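Local coordinates for class II aldolase/adducin domain protein (PDB 3OCR) that is of unproven function but belongs to the class II aldolase/adducin family and may bind actin filaments, at residues A[35-40]-A[198-203]; A[39-44]-A[56-61]; A[48-53]-A[205-210]. All blocks are in the same frame, centred on the assembly; numbering follows the deposited sequence.

Contact 1 of 3, residues A[35-40]-A[198-203]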
ATOM      1  N   ARG A  35       4.887   5.857 -31.691  1.00 30.26           N
ATOM      2  CA  ARG A  35       5.586   4.735 -31.074  1.00 30.34           C
ATOM      3  C   ARG A  35       6.212   5.161 -29.755  1.00 30.59           C
ATOM      4  O   ARG A  35       6.137   4.434 -28.771  1.00 30.39           O
ATOM      5  CB  ARG A  35       6.658   4.168 -32.024  1.00 30.74           C
ATOM      6  CG  ARG A  35       6.104   3.128 -33.001  1.00 31.24           C
ATOM      7  CD  ARG A  35       7.159   2.605 -33.982  1.00 32.34           C
ATOM      8  NE  ARG A  35       6.636   1.454 -34.720  1.00 33.37           N
ATOM      9  CZ  ARG A  35       6.758   0.180 -34.331  1.00 34.81           C
ATOM     10  NH1 ARG A  35       7.388  -0.128 -33.204  1.00 34.73           N
ATOM     11  NH2 ARG A  35       6.235  -0.797 -35.066  1.00 35.23           N
ATOM     12  N   VAL A  36       6.803   6.355 -29.740  1.00 31.39           N
ATOM     13  CA  VAL A  36       7.453   6.895 -28.550  1.00 31.70           C
ATOM     14  C   VAL A  36       6.407   7.174 -27.463  1.00 30.97           C
ATOM     15  O   VAL A  36       6.579   6.753 -26.318  1.00 31.01           O
ATOM     16  CB  VAL A  36       8.277   8.150 -28.891  1.00 32.26           C
ATOM     17  CG1 VAL A  36       8.657   8.910 -27.637  1.00 32.97           C
ATOM     18  CG2 VAL A  36       9.541   7.765 -29.695  1.00 32.78           C
ATOM     19  N   LYS A  37       5.335   7.872 -27.834  1.00 30.11           N
ATOM     20  CA  LYS A  37       4.209   8.189 -26.919  1.00 29.23           C
ATOM     21  C   LYS A  37       3.515   6.962 -26.339  1.00 27.45           C
ATOM     22  O   LYS A  37       3.261   6.913 -25.134  1.00 27.23           O
ATOM     23  CB  LYS A  37       3.182   9.118 -27.595  1.00 29.38           C
ATOM     24  CG  LYS A  37       3.632  10.588 -27.651  1.00 33.40           C
ATOM     25  CD  LYS A  37       2.811  11.437 -28.614  1.00 37.99           C
ATOM     26  CE  LYS A  37       3.210  12.929 -28.495  1.00 43.39           C
ATOM     27  NZ  LYS A  37       4.529  13.256 -29.126  1.00 47.30           N
ATOM     28  N   LEU A  38       3.210   5.974 -27.180  1.00 25.80           N
ATOM     29  CA  LEU A  38       2.561   4.735 -26.699  1.00 24.39           C
ATOM     30  C   LEU A  38       3.500   3.930 -25.787  1.00 24.23           C
ATOM     31  O   LEU A  38       3.051   3.403 -24.775  1.00 23.86           O
ATOM     32  CB  LEU A  38       2.047   3.864 -27.871  1.00 24.10           C
ATOM     33  CG  LEU A  38       1.250   2.628 -27.493  1.00 23.36           C
ATOM     34  CD1 LEU A  38      -0.058   3.029 -26.789  1.00 23.22           C
ATOM     35  CD2 LEU A  38       0.958   1.748 -28.731  1.00 23.05           C
ATOM     36  N   ALA A  39       4.805   3.883 -26.113  1.00 23.93           N
ATOM     37  CA  ALA A  39       5.768   3.234 -25.231  1.00 24.29           C
ATOM     38  C   ALA A  39       5.866   3.915 -23.858  1.00 24.37           C
ATOM     39  O   ALA A  39       5.919   3.234 -22.819  1.00 23.88           O
ATOM     40  CB  ALA A  39       7.214   3.134 -25.909  1.00 24.57           C
ATOM     41  N   ALA A  40       5.858   5.251 -23.849  1.00 24.27           N
ATOM     42  CA  ALA A  40       5.841   6.007 -22.611  1.00 23.99           C
ATOM     43  C   ALA A  40       4.588   5.679 -21.828  1.00 23.43           C
ATOM     44  O   ALA A  40       4.637   5.575 -20.605  1.00 23.32           O
ATOM     45  CB  ALA A  40       5.888   7.493 -22.892  1.00 24.85           C
ATOM     46  N   SER A 198      -5.734  11.323 -28.675  1.00 26.72           N
ATOM     47  CA  SER A 198      -4.286  11.118 -28.704  1.00 26.24           C
ATOM     48  C   SER A 198      -3.980  10.185 -27.544  1.00 25.64           C
ATOM     49  O   SER A 198      -4.838   9.966 -26.685  1.00 24.92           O
ATOM     50  CB  SER A 198      -3.567  12.453 -28.498  1.00 26.59           C
ATOM     51  OG  SER A 198      -3.856  12.985 -27.211  1.00 26.01           O
ATOM     52  N   VAL A 199      -2.769   9.640 -27.520  1.00 24.87           N
ATOM     53  CA  VAL A 199      -2.275   8.862 -26.383  1.00 24.50           C
ATOM     54  C   VAL A 199      -2.312   9.728 -25.106  1.00 24.16           C
ATOM     55  O   VAL A 199      -2.740   9.275 -24.047  1.00 24.38           O
ATOM     56  CB  VAL A 199      -0.827   8.337 -26.654  1.00 24.07           C
ATOM     57  CG1 VAL A 199      -0.194   7.770 -25.378  1.00 24.58           C
ATOM     58  CG2 VAL A 199      -0.835   7.285 -27.778  1.00 24.14           C
ATOM     59  N   GLU A 200      -1.923  10.989 -25.238  1.00 24.30           N
ATOM     60  CA  GLU A 200      -1.874  11.921 -24.103  1.00 24.37           C
ATOM     61  C   GLU A 200      -3.274  12.122 -23.501  1.00 23.84           C
ATOM     62  O   GLU A 200      -3.458  12.079 -22.283  1.00 22.85           O
ATOM     63  CB  GLU A 200      -1.294  13.261 -24.525  1.00 24.82           C
ATOM     64  CG  GLU A 200       0.101  13.181 -25.208  1.00 27.54           C
ATOM     65  CD  GLU A 200       0.038  13.176 -26.729  1.00 30.06           C
ATOM     66  OE1 GLU A 200      -0.512  12.223 -27.322  1.00 29.51           O
ATOM     67  OE2 GLU A 200       0.574  14.121 -27.336  1.00 32.17           O
ATOM     68  N   HIS A 201      -4.245  12.357 -24.367  1.00 23.39           N
ATOM     69  CA  HIS A 201      -5.626  12.554 -23.908  1.00 23.83           C
ATOM     70  C   HIS A 201      -6.187  11.300 -23.191  1.00 23.64           C
ATOM     71  O   HIS A 201      -6.815  11.408 -22.121  1.00 24.34           O
ATOM     72  CB  HIS A 201      -6.498  12.982 -25.103  1.00 23.92           C
ATOM     73  CG  HIS A 201      -7.949  13.148 -24.761  1.00 24.04           C
ATOM     74  ND1 HIS A 201      -8.958  12.870 -25.658  1.00 24.64           N
ATOM     75  CD2 HIS A 201      -8.559  13.549 -23.618  1.00 24.62           C
ATOM     76  CE1 HIS A 201     -10.132  13.094 -25.081  1.00 25.28           C
ATOM     77  NE2 HIS A 201      -9.915  13.499 -23.838  1.00 24.73           N
ATOM     78  N   ALA A 202      -5.975  10.122 -23.793  1.00 22.91           N
ATOM     79  CA  ALA A 202      -6.408   8.851 -23.225  1.00 22.43           C
ATOM     80  C   ALA A 202      -5.767   8.597 -21.866  1.00 22.01           C
ATOM     81  O   ALA A 202      -6.424   8.168 -20.924  1.00 21.21           O
ATOM     82  CB  ALA A 202      -6.125   7.672 -24.213  1.00 22.43           C
ATOM     83  N   ILE A 203      -4.473   8.878 -21.772  1.00 21.12           N
ATOM     84  CA  ILE A 203      -3.758   8.665 -20.541  1.00 21.76           C
ATOM     85  C   ILE A 203      -4.204   9.631 -19.442  1.00 22.02           C
ATOM     86  O   ILE A 203      -4.229   9.242 -18.262  1.00 21.95           O
ATOM     87  CB  ILE A 203      -2.212   8.796 -20.779  1.00 21.65           C
ATOM     88  CG1 ILE A 203      -1.658   7.495 -21.371  1.00 22.83           C
ATOM     89  CG2 ILE A 203      -1.512   9.151 -19.489  1.00 22.49           C
ATOM     90  CD1 ILE A 203      -1.676   6.239 -20.439  1.00 24.21           C
TER
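V199 sits at the close-packed end of this contact, against K37 and L38 of helix 29-47. Its side chain sets off toward that helix, and its two methyls take different partners. CG1 lies anti to the backbone N (chi1 169°) and meets the backbone of the other helix, with V199 CG1 3.6 Å from K37 O. CG2 turns to the leucine, and V199 CG2 lies 4.4 Å from L38 CD1. V199 CB also faces K37 CB. The backbones come nearest here, with the L38 and V199 CA atoms 6.4 Å apart. The two helix segments run nearly parallel, at 18°, and their axes are 10.2 Å apart.

K37 and E200 make the looser, partly solvent-exposed side. Their chains cross obliquely. The meeting is through carbon: K37 CE is 3.1 Å from E200 OE2, and both carboxylate oxygens also lie near K37 CD. A bend at the last lysine torsion (chi4 75°) turns the amine away from the carboxylate, so K37 NZ and E200 OE2 are 4.4 Å apart. That is too far for a salt bridge. The opposite charges probably still attract weakly. No hydrogen bond crosses the contact.

The start of helix 199-219 is fixed from its own side. S198 is the N-cap residue, and S198 OG accepts from H201 N at 2.9 Å.

The pair of helices lies against the central sheet. L38 rests on L70 of strand 68-71, while V199 and A202 rest on A124 of strand 124-128. The outer side is bordered by helix 251-265, where A40 touches I261 and L264, and E200 touches V253 and W257.

Contact 2 of 3, residues A[39-44]-A[56-61]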
ATOM      1  N   ALA A  39       4.805   3.883 -26.113  1.00 23.93           N
ATOM      2  CA  ALA A  39       5.768   3.234 -25.231  1.00 24.29           C
ATOM      3  C   ALA A  39       5.866   3.915 -23.858  1.00 24.37           C
ATOM      4  O   ALA A  39       5.919   3.234 -22.819  1.00 23.88           O
ATOM      5  CB  ALA A  39       7.214   3.134 -25.909  1.00 24.57           C
ATOM      6  N   ALA A  40       5.858   5.251 -23.849  1.00 24.27           N
ATOM      7  CA  ALA A  40       5.841   6.007 -22.611  1.00 23.99           C
ATOM      8  C   ALA A  40       4.588   5.679 -21.828  1.00 23.43           C
ATOM      9  O   ALA A  40       4.637   5.575 -20.605  1.00 23.32           O
ATOM     10  CB  ALA A  40       5.888   7.493 -22.892  1.00 24.85           C
ATOM     11  N   ALA A  41       3.470   5.516 -22.525  1.00 22.59           N
ATOM     12  CA  ALA A  41       2.195   5.195 -21.844  1.00 22.13           C
ATOM     13  C   ALA A  41       2.281   3.820 -21.155  1.00 22.46           C
ATOM     14  O   ALA A  41       1.896   3.683 -19.990  1.00 22.33           O
ATOM     15  CB  ALA A  41       1.070   5.237 -22.804  1.00 21.82           C
ATOM     16  N   TYR A  42       2.851   2.825 -21.845  1.00 22.46           N
ATOM     17  CA  TYR A  42       3.104   1.514 -21.223  1.00 22.96           C
ATOM     18  C   TYR A  42       3.987   1.569 -19.968  1.00 23.63           C
ATOM     19  O   TYR A  42       3.617   1.021 -18.937  1.00 23.63           O
ATOM     20  CB  TYR A  42       3.677   0.525 -22.240  1.00 22.90           C
ATOM     21  CG  TYR A  42       2.662  -0.146 -23.136  1.00 23.56           C
ATOM     22  CD1 TYR A  42       1.974  -1.285 -22.695  1.00 23.00           C
ATOM     23  CD2 TYR A  42       2.414   0.331 -24.452  1.00 22.98           C
ATOM     24  CE1 TYR A  42       1.083  -1.944 -23.505  1.00 22.60           C
ATOM     25  CE2 TYR A  42       1.513  -0.329 -25.281  1.00 23.03           C
ATOM     26  CZ  TYR A  42       0.836  -1.459 -24.785  1.00 23.82           C
ATOM     27  OH  TYR A  42      -0.062  -2.139 -25.545  1.00 24.58           O
ATOM     28  N   ARG A  43       5.157   2.206 -20.067  1.00 25.06           N
ATOM     29  CA  ARG A  43       6.037   2.427 -18.928  1.00 26.49           C
ATOM     30  C   ARG A  43       5.477   3.252 -17.780  1.00 26.20           C
ATOM     31  O   ARG A  43       5.819   3.007 -16.621  1.00 26.69           O
ATOM     32  CB  ARG A  43       7.343   3.103 -19.395  1.00 27.31           C
ATOM     33  CG  ARG A  43       8.027   2.345 -20.505  1.00 30.65           C
ATOM     34  CD  ARG A  43       8.898   1.233 -19.955  1.00 35.06           C
ATOM     35  NE  ARG A  43       9.782   0.699 -20.986  1.00 35.26           N
ATOM     36  CZ  ARG A  43      11.103   0.590 -20.882  1.00 36.44           C
ATOM     37  NH1 ARG A  43      11.738   0.940 -19.775  1.00 35.98           N
ATOM     38  NH2 ARG A  43      11.783   0.083 -21.889  1.00 36.72           N
ATOM     39  N   LEU A  44       4.667   4.256 -18.098  1.00 25.83           N
ATOM     40  CA  LEU A  44       3.996   5.062 -17.067  1.00 26.64           C
ATOM     41  C   LEU A  44       3.002   4.216 -16.268  1.00 25.64           C
ATOM     42  O   LEU A  44       2.896   4.347 -15.035  1.00 24.66           O
ATOM     43  CB  LEU A  44       3.250   6.254 -17.696  1.00 27.24           C
ATOM     44  CG  LEU A  44       4.137   7.412 -18.133  1.00 29.24           C
ATOM     45  CD1 LEU A  44       3.388   8.343 -19.094  1.00 30.24           C
ATOM     46  CD2 LEU A  44       4.625   8.186 -16.906  1.00 31.85           C
ATOM     47  N   THR A  56      -3.884  -7.254 -20.504  1.00 31.74           N
ATOM     48  CA  THR A  56      -4.248  -5.862 -20.846  1.00 29.93           C
ATOM     49  C   THR A  56      -3.269  -5.143 -21.788  1.00 28.54           C
ATOM     50  O   THR A  56      -2.092  -5.467 -21.870  1.00 28.48           O
ATOM     51  CB  THR A  56      -4.620  -4.974 -19.614  1.00 30.19           C
ATOM     52  OG1 THR A  56      -3.455  -4.334 -19.070  1.00 30.31           O
ATOM     53  CG2 THR A  56      -5.367  -5.788 -18.550  1.00 30.99           C
ATOM     54  N   HIS A  57      -3.801  -4.154 -22.497  1.00 27.53           N
ATOM     55  CA  HIS A  57      -3.156  -3.590 -23.659  1.00 25.89           C
ATOM     56  C   HIS A  57      -3.554  -2.151 -23.888  1.00 23.86           C
ATOM     57  O   HIS A  57      -4.681  -1.746 -23.560  1.00 23.55           O
ATOM     58  CB  HIS A  57      -3.553  -4.397 -24.887  1.00 27.06           C
ATOM     59  CG  HIS A  57      -3.247  -5.856 -24.767  1.00 30.60           C
ATOM     60  ND1 HIS A  57      -1.979  -6.363 -24.951  1.00 31.64           N
ATOM     61  CD2 HIS A  57      -4.034  -6.912 -24.449  1.00 32.32           C
ATOM     62  CE1 HIS A  57      -1.999  -7.669 -24.755  1.00 33.66           C
ATOM     63  NE2 HIS A  57      -3.232  -8.027 -24.449  1.00 34.07           N
ATOM     64  N   PHE A  58      -2.617  -1.390 -24.438  1.00 22.17           N
ATOM     65  CA  PHE A  58      -2.882  -0.029 -24.926  1.00 21.59           C
ATOM     66  C   PHE A  58      -2.663  -0.013 -26.432  1.00 22.04           C
ATOM     67  O   PHE A  58      -1.618  -0.465 -26.898  1.00 22.25           O
ATOM     68  CB  PHE A  58      -1.914   0.973 -24.292  1.00 21.46           C
ATOM     69  CG  PHE A  58      -2.015   1.092 -22.800  1.00 21.21           C
ATOM     70  CD1 PHE A  58      -3.123   0.619 -22.105  1.00 20.96           C
ATOM     71  CD2 PHE A  58      -1.017   1.758 -22.091  1.00 22.78           C
ATOM     72  CE1 PHE A  58      -3.204   0.753 -20.736  1.00 21.84           C
ATOM     73  CE2 PHE A  58      -1.106   1.903 -20.707  1.00 22.27           C
ATOM     74  CZ  PHE A  58      -2.220   1.403 -20.038  1.00 21.86           C
ATOM     75  N   SER A  59      -3.598   0.549 -27.195  1.00 23.01           N
ATOM     76  CA  SER A  59      -3.395   0.660 -28.656  1.00 23.49           C
ATOM     77  C   SER A  59      -3.433   2.124 -29.104  1.00 24.02           C
ATOM     78  O   SER A  59      -4.082   2.952 -28.453  1.00 25.23           O
ATOM     79  CB  SER A  59      -4.447  -0.152 -29.420  1.00 23.10           C
ATOM     80  OG  SER A  59      -5.746   0.319 -29.126  1.00 23.61           O
ATOM     81  N   ALA A  60      -2.727   2.425 -30.198  1.00 24.49           N
ATOM     82  CA  ALA A  60      -2.777   3.729 -30.863  1.00 25.42           C
ATOM     83  C   ALA A  60      -2.839   3.560 -32.377  1.00 26.64           C
ATOM     84  O   ALA A  60      -2.159   2.697 -32.934  1.00 27.06           O
ATOM     85  CB  ALA A  60      -1.533   4.556 -30.506  1.00 25.94           C
ATOM     86  N   ARG A  61      -3.614   4.409 -33.043  1.00 27.62           N
ATOM     87  CA  ARG A  61      -3.592   4.461 -34.483  1.00 29.71           C
ATOM     88  C   ARG A  61      -2.286   5.088 -34.992  1.00 30.04           C
ATOM     89  O   ARG A  61      -1.817   6.092 -34.454  1.00 29.59           O
ATOM     90  CB  ARG A  61      -4.791   5.217 -35.045  1.00 30.67           C
ATOM     91  CG  ARG A  61      -4.877   5.018 -36.591  1.00 34.44           C
ATOM     92  CD  ARG A  61      -5.936   5.841 -37.195  1.00 39.98           C
ATOM     93  NE  ARG A  61      -6.238   5.494 -38.598  1.00 44.50           N
ATOM     94  CZ  ARG A  61      -5.577   5.945 -39.666  1.00 46.14           C
ATOM     95  NH1 ARG A  61      -4.506   6.720 -39.539  1.00 45.97           N
ATOM     96  NH2 ARG A  61      -5.978   5.595 -40.883  1.00 48.02           N
TER
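Y42 OH is gripped by the backbone N of F58, in strand 58-61, and that of N72, just after strand 68-71. F58 N donates to Y42 OH at 2.9 Å, with an N-H...O angle of 152°, and N72 N makes a second hydrogen bond to the same hydroxyl. F58 O is also close, 2.7 Å from Y42 OH. The phenol oxygen is therefore buried but well supplied with polar partners.

The contact is a helix packed on a beta sheet. Helix 29-47 packs on the sheet at strand 58-61, the strand that follows it in the chain. Y42 reaches from the helix to the strand backbone. Its CG stands beside the backbone N and anti to the carbonyl carbon (chi1 -81°), and the whole length of the ring carries the hydroxyl to the strand.

F58 points toward the helix to meet it. F58 CB sits over one face of the tyrosine ring in a CH-pi contact, 4.1 Å from the centroid of the Y42 ring. The two side chains run alongside each other, heading opposite ways. Their ring planes are inclined at 36°, an oblique pairing. F78 meets both rings edge-to-face and so joins the aromatic cluster.

The neighbours of F58, H57 and S59, point away from the helix. S59 OG bonds to H112 and H116 of helix 110-118, and H57 ND1 bonds to N72 OD1. On the helix side, F58 also touches L206 of helix 199-219.

The CD2–CE2 edge of the F58 ring is turned to the helix backbone. F58 CD2 lies 4.1 Å from the methyl A41 CB, and A41 O lies near the ring plane, 3.6 Å from F58 CE2.

Contact 3 of 3, residues A[48-53]-A[205-210]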
ATOM      1  N   LYS A  48       3.105   3.610 -12.410  1.00 32.98           N
ATOM      2  CA  LYS A  48       1.927   3.879 -11.583  1.00 33.97           C
ATOM      3  C   LYS A  48       1.208   2.613 -11.140  1.00 34.67           C
ATOM      4  O   LYS A  48       0.159   2.695 -10.499  1.00 34.69           O
ATOM      5  CB  LYS A  48       0.922   4.768 -12.333  1.00 34.06           C
ATOM      6  CG  LYS A  48       1.458   6.110 -12.809  1.00 36.07           C
ATOM      7  CD  LYS A  48       2.016   6.916 -11.672  1.00 40.12           C
ATOM      8  CE  LYS A  48       2.373   8.319 -12.112  1.00 41.95           C
ATOM      9  NZ  LYS A  48       2.825   9.126 -10.952  1.00 43.15           N
ATOM     10  N   ARG A  49       1.759   1.453 -11.502  1.00 35.66           N
ATOM     11  CA  ARG A  49       1.211   0.151 -11.112  1.00 36.92           C
ATOM     12  C   ARG A  49      -0.223  -0.083 -11.620  1.00 36.51           C
ATOM     13  O   ARG A  49      -1.079  -0.569 -10.875  1.00 36.73           O
ATOM     14  CB  ARG A  49       1.294  -0.045  -9.576  1.00 38.25           C
ATOM     15  CG  ARG A  49       2.709  -0.061  -9.018  1.00 42.56           C
ATOM     16  CD  ARG A  49       2.705  -0.195  -7.496  1.00 51.91           C
ATOM     17  NE  ARG A  49       4.009  -0.630  -6.980  1.00 58.94           N
ATOM     18  CZ  ARG A  49       4.960   0.187  -6.519  1.00 62.49           C
ATOM     19  NH1 ARG A  49       4.769   1.505  -6.491  1.00 63.99           N
ATOM     20  NH2 ARG A  49       6.106  -0.318  -6.073  1.00 63.44           N
ATOM     21  N   TRP A  50      -0.491   0.262 -12.881  1.00 35.53           N
ATOM     22  CA  TRP A  50      -1.807  -0.000 -13.469  1.00 35.24           C
ATOM     23  C   TRP A  50      -1.813  -1.316 -14.253  1.00 35.06           C
ATOM     24  O   TRP A  50      -2.576  -1.465 -15.193  1.00 35.51           O
ATOM     25  CB  TRP A  50      -2.259   1.140 -14.398  1.00 34.90           C
ATOM     26  CG  TRP A  50      -2.327   2.517 -13.777  1.00 34.91           C
ATOM     27  CD1 TRP A  50      -2.569   2.819 -12.471  1.00 35.55           C
ATOM     28  CD2 TRP A  50      -2.176   3.769 -14.457  1.00 35.41           C
ATOM     29  NE1 TRP A  50      -2.571   4.183 -12.287  1.00 36.53           N
ATOM     30  CE2 TRP A  50      -2.332   4.792 -13.489  1.00 36.37           C
ATOM     31  CE3 TRP A  50      -1.922   4.127 -15.787  1.00 35.11           C
ATOM     32  CZ2 TRP A  50      -2.229   6.157 -13.808  1.00 36.27           C
ATOM     33  CZ3 TRP A  50      -1.817   5.480 -16.110  1.00 36.37           C
ATOM     34  CH2 TRP A  50      -1.974   6.481 -15.120  1.00 36.19           C
ATOM     35  N   THR A  51      -0.947  -2.250 -13.879  1.00 35.60           N
ATOM     36  CA  THR A  51      -0.672  -3.415 -14.725  1.00 35.77           C
ATOM     37  C   THR A  51      -1.262  -4.684 -14.139  1.00 35.39           C
ATOM     38  O   THR A  51      -1.507  -4.762 -12.947  1.00 35.49           O
ATOM     39  CB  THR A  51       0.832  -3.686 -14.876  1.00 35.77           C
ATOM     40  OG1 THR A  51       1.409  -3.863 -13.575  1.00 38.12           O
ATOM     41  CG2 THR A  51       1.527  -2.572 -15.607  1.00 35.64           C
ATOM     42  N   ASP A  52      -1.437  -5.679 -15.004  1.00 34.93           N
ATOM     43  CA  ASP A  52      -1.886  -6.996 -14.613  1.00 35.33           C
ATOM     44  C   ASP A  52      -0.958  -7.976 -15.355  1.00 35.34           C
ATOM     45  O   ASP A  52      -1.351  -8.675 -16.297  1.00 34.78           O
ATOM     46  CB  ASP A  52      -3.394  -7.137 -14.944  1.00 35.19           C
ATOM     47  CG  ASP A  52      -3.917  -8.546 -14.785  1.00 35.29           C
ATOM     48  OD1 ASP A  52      -3.380  -9.298 -13.951  1.00 34.51           O
ATOM     49  OD2 ASP A  52      -4.890  -8.892 -15.492  1.00 35.33           O
ATOM     50  N   HIS A  53       0.308  -7.976 -14.920  1.00 36.00           N
ATOM     51  CA  HIS A  53       1.347  -8.838 -15.487  1.00 36.09           C
ATOM     52  C   HIS A  53       1.396  -8.633 -17.001  1.00 35.96           C
ATOM     53  O   HIS A  53       1.572  -7.512 -17.462  1.00 36.10           O
ATOM     54  CB  HIS A  53       1.115 -10.311 -15.104  1.00 36.28           C
ATOM     55  CG  HIS A  53       2.313 -11.192 -15.313  1.00 37.68           C
ATOM     56  ND1 HIS A  53       3.577 -10.859 -14.862  1.00 37.41           N
ATOM     57  CD2 HIS A  53       2.436 -12.400 -15.916  1.00 38.01           C
ATOM     58  CE1 HIS A  53       4.425 -11.816 -15.195  1.00 37.77           C
ATOM     59  NE2 HIS A  53       3.759 -12.767 -15.829  1.00 37.42           N
ATOM     60  N   GLN A 205      -7.214  10.922 -19.067  1.00 21.54           N
ATOM     61  CA  GLN A 205      -8.502  10.404 -18.600  1.00 21.39           C
ATOM     62  C   GLN A 205      -8.325   9.150 -17.734  1.00 21.08           C
ATOM     63  O   GLN A 205      -9.021   8.981 -16.730  1.00 21.05           O
ATOM     64  CB  GLN A 205      -9.397  10.082 -19.795  1.00 21.52           C
ATOM     65  CG  GLN A 205      -9.723  11.284 -20.703  1.00 23.49           C
ATOM     66  CD  GLN A 205     -11.032  11.069 -21.417  1.00 25.96           C
ATOM     67  OE1 GLN A 205     -12.071  11.564 -20.980  1.00 27.95           O
ATOM     68  NE2 GLN A 205     -10.997  10.323 -22.513  1.00 26.76           N
ATOM     69  N   LEU A 206      -7.394   8.267 -18.118  1.00 21.11           N
ATOM     70  CA  LEU A 206      -7.184   7.019 -17.368  1.00 20.69           C
ATOM     71  C   LEU A 206      -6.608   7.294 -15.967  1.00 20.92           C
ATOM     72  O   LEU A 206      -7.090   6.748 -14.965  1.00 21.34           O
ATOM     73  CB  LEU A 206      -6.296   6.034 -18.140  1.00 21.37           C
ATOM     74  CG  LEU A 206      -5.925   4.724 -17.416  1.00 22.23           C
ATOM     75  CD1 LEU A 206      -7.148   3.844 -17.228  1.00 22.98           C
ATOM     76  CD2 LEU A 206      -4.796   3.990 -18.189  1.00 24.25           C
ATOM     77  N   HIS A 207      -5.560   8.106 -15.921  1.00 21.12           N
ATOM     78  CA  HIS A 207      -4.967   8.606 -14.678  1.00 21.78           C
ATOM     79  C   HIS A 207      -5.997   9.186 -13.715  1.00 21.28           C
ATOM     80  O   HIS A 207      -5.973   8.866 -12.522  1.00 20.84           O
ATOM     81  CB  HIS A 207      -3.873   9.631 -14.998  1.00 22.27           C
ATOM     82  CG  HIS A 207      -2.990   9.985 -13.836  1.00 25.05           C
ATOM     83  ND1 HIS A 207      -2.006  10.946 -13.927  1.00 28.86           N
ATOM     84  CD2 HIS A 207      -2.916   9.498 -12.572  1.00 28.28           C
ATOM     85  CE1 HIS A 207      -1.371  11.045 -12.772  1.00 28.97           C
ATOM     86  NE2 HIS A 207      -1.901  10.174 -11.934  1.00 29.34           N
ATOM     87  N   ALA A 208      -6.887  10.032 -14.223  1.00 20.73           N
ATOM     88  CA  ALA A 208      -7.921  10.632 -13.390  1.00 20.51           C
ATOM     89  C   ALA A 208      -8.944   9.629 -12.925  1.00 20.16           C
ATOM     90  O   ALA A 208      -9.397   9.703 -11.780  1.00 21.42           O
ATOM     91  CB  ALA A 208      -8.621  11.786 -14.111  1.00 21.08           C
ATOM     92  N   LEU A 209      -9.320   8.699 -13.804  1.00 19.71           N
ATOM     93  CA  LEU A 209     -10.347   7.721 -13.487  1.00 19.47           C
ATOM     94  C   LEU A 209      -9.823   6.747 -12.424  1.00 19.28           C
ATOM     95  O   LEU A 209     -10.553   6.375 -11.507  1.00 19.08           O
ATOM     96  CB  LEU A 209     -10.795   6.957 -14.738  1.00 19.44           C
ATOM     97  CG  LEU A 209     -11.985   5.997 -14.554  1.00 21.33           C
ATOM     98  CD1 LEU A 209     -13.221   6.742 -13.989  1.00 22.21           C
ATOM     99  CD2 LEU A 209     -12.312   5.210 -15.850  1.00 21.77           C
ATOM    100  N   GLU A 210      -8.562   6.351 -12.564  1.00 19.38           N
ATOM    101  CA  GLU A 210      -7.942   5.393 -11.671  1.00 20.04           C
ATOM    102  C   GLU A 210      -7.878   6.027 -10.267  1.00 19.72           C
ATOM    103  O   GLU A 210      -8.222   5.378  -9.253  1.00 19.49           O
ATOM    104  CB  GLU A 210      -6.502   5.091 -12.150  1.00 21.21           C
ATOM    105  CG  GLU A 210      -5.709   4.283 -11.119  1.00 25.64           C
ATOM    106  CD  GLU A 210      -6.287   2.894 -10.883  1.00 29.81           C
ATOM    107  OE1 GLU A 210      -6.898   2.322 -11.835  1.00 30.24           O
ATOM    108  OE2 GLU A 210      -6.121   2.380  -9.747  1.00 33.72           O
TER
HETATM  109  O   HOH W   1       0.566  10.635 -10.107  1.00 44.57           O
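W50 opens the loop that follows the Schellman motif at R49, which closes helix 29-47, and it packs its indole on helix 199-219. The indole meets three residues of that helix. L206 lies on one side of the ring plane, with L206 CD2 3.7 Å from W50 CE3. H207 comes to the rim of the benzo ring: H207 CD2 is in the indole plane, 3.6 Å from W50 CZ2, and H207 CB is 3.7 Å from W50 CH2. The W50 six-membered ring and the imidazole are inclined at 53°. E210 slides past the pyrrole end, with E210 CG 3.3 Å from W50 NE1. The glutamate chain bends at its second torsion (chi2 64°), and its OE1 bonds to T130. K48 CB lies over the indole face opposite L206.

A water joins the two segments as well. It accepts from K48 NZ at 2.8 Å and, weakly, from H207 NE2 at 3.1 Å. K48 NZ also pairs with E263, and H53 of a neighbouring subunit meets the H207 ring edge-to-face.

The chemistry is thus mainly apolar around the indole, with polar groups beyond it. H207 is tied at both nitrogens, by H256 at ND1 and weakly by the water at NE2, so its ring rotation beside the indole is probably fixed.

Contacts 1 and 2 share A39 and A40 of helix 29-47, and their centres are 6 Å apart. They form one continuous apolar layer: L38 CD1 is 3.7 Å from F58 CB, and V199 CG1 is 3.8 Å from A41 CB. Contact 3 lies about 13 Å from contact 1 and 11 Å from contact 2, centre to centre. It continues along helix 199-219 from contact 1. It touches contact 2 where L206 CD2 lies 4.1 Å from F58 CZ. Contacts 1 and 2 stay within the subunit, whereas contact 3 reaches its border: D52 and H53 bond to H149 and H256 of a second subunit.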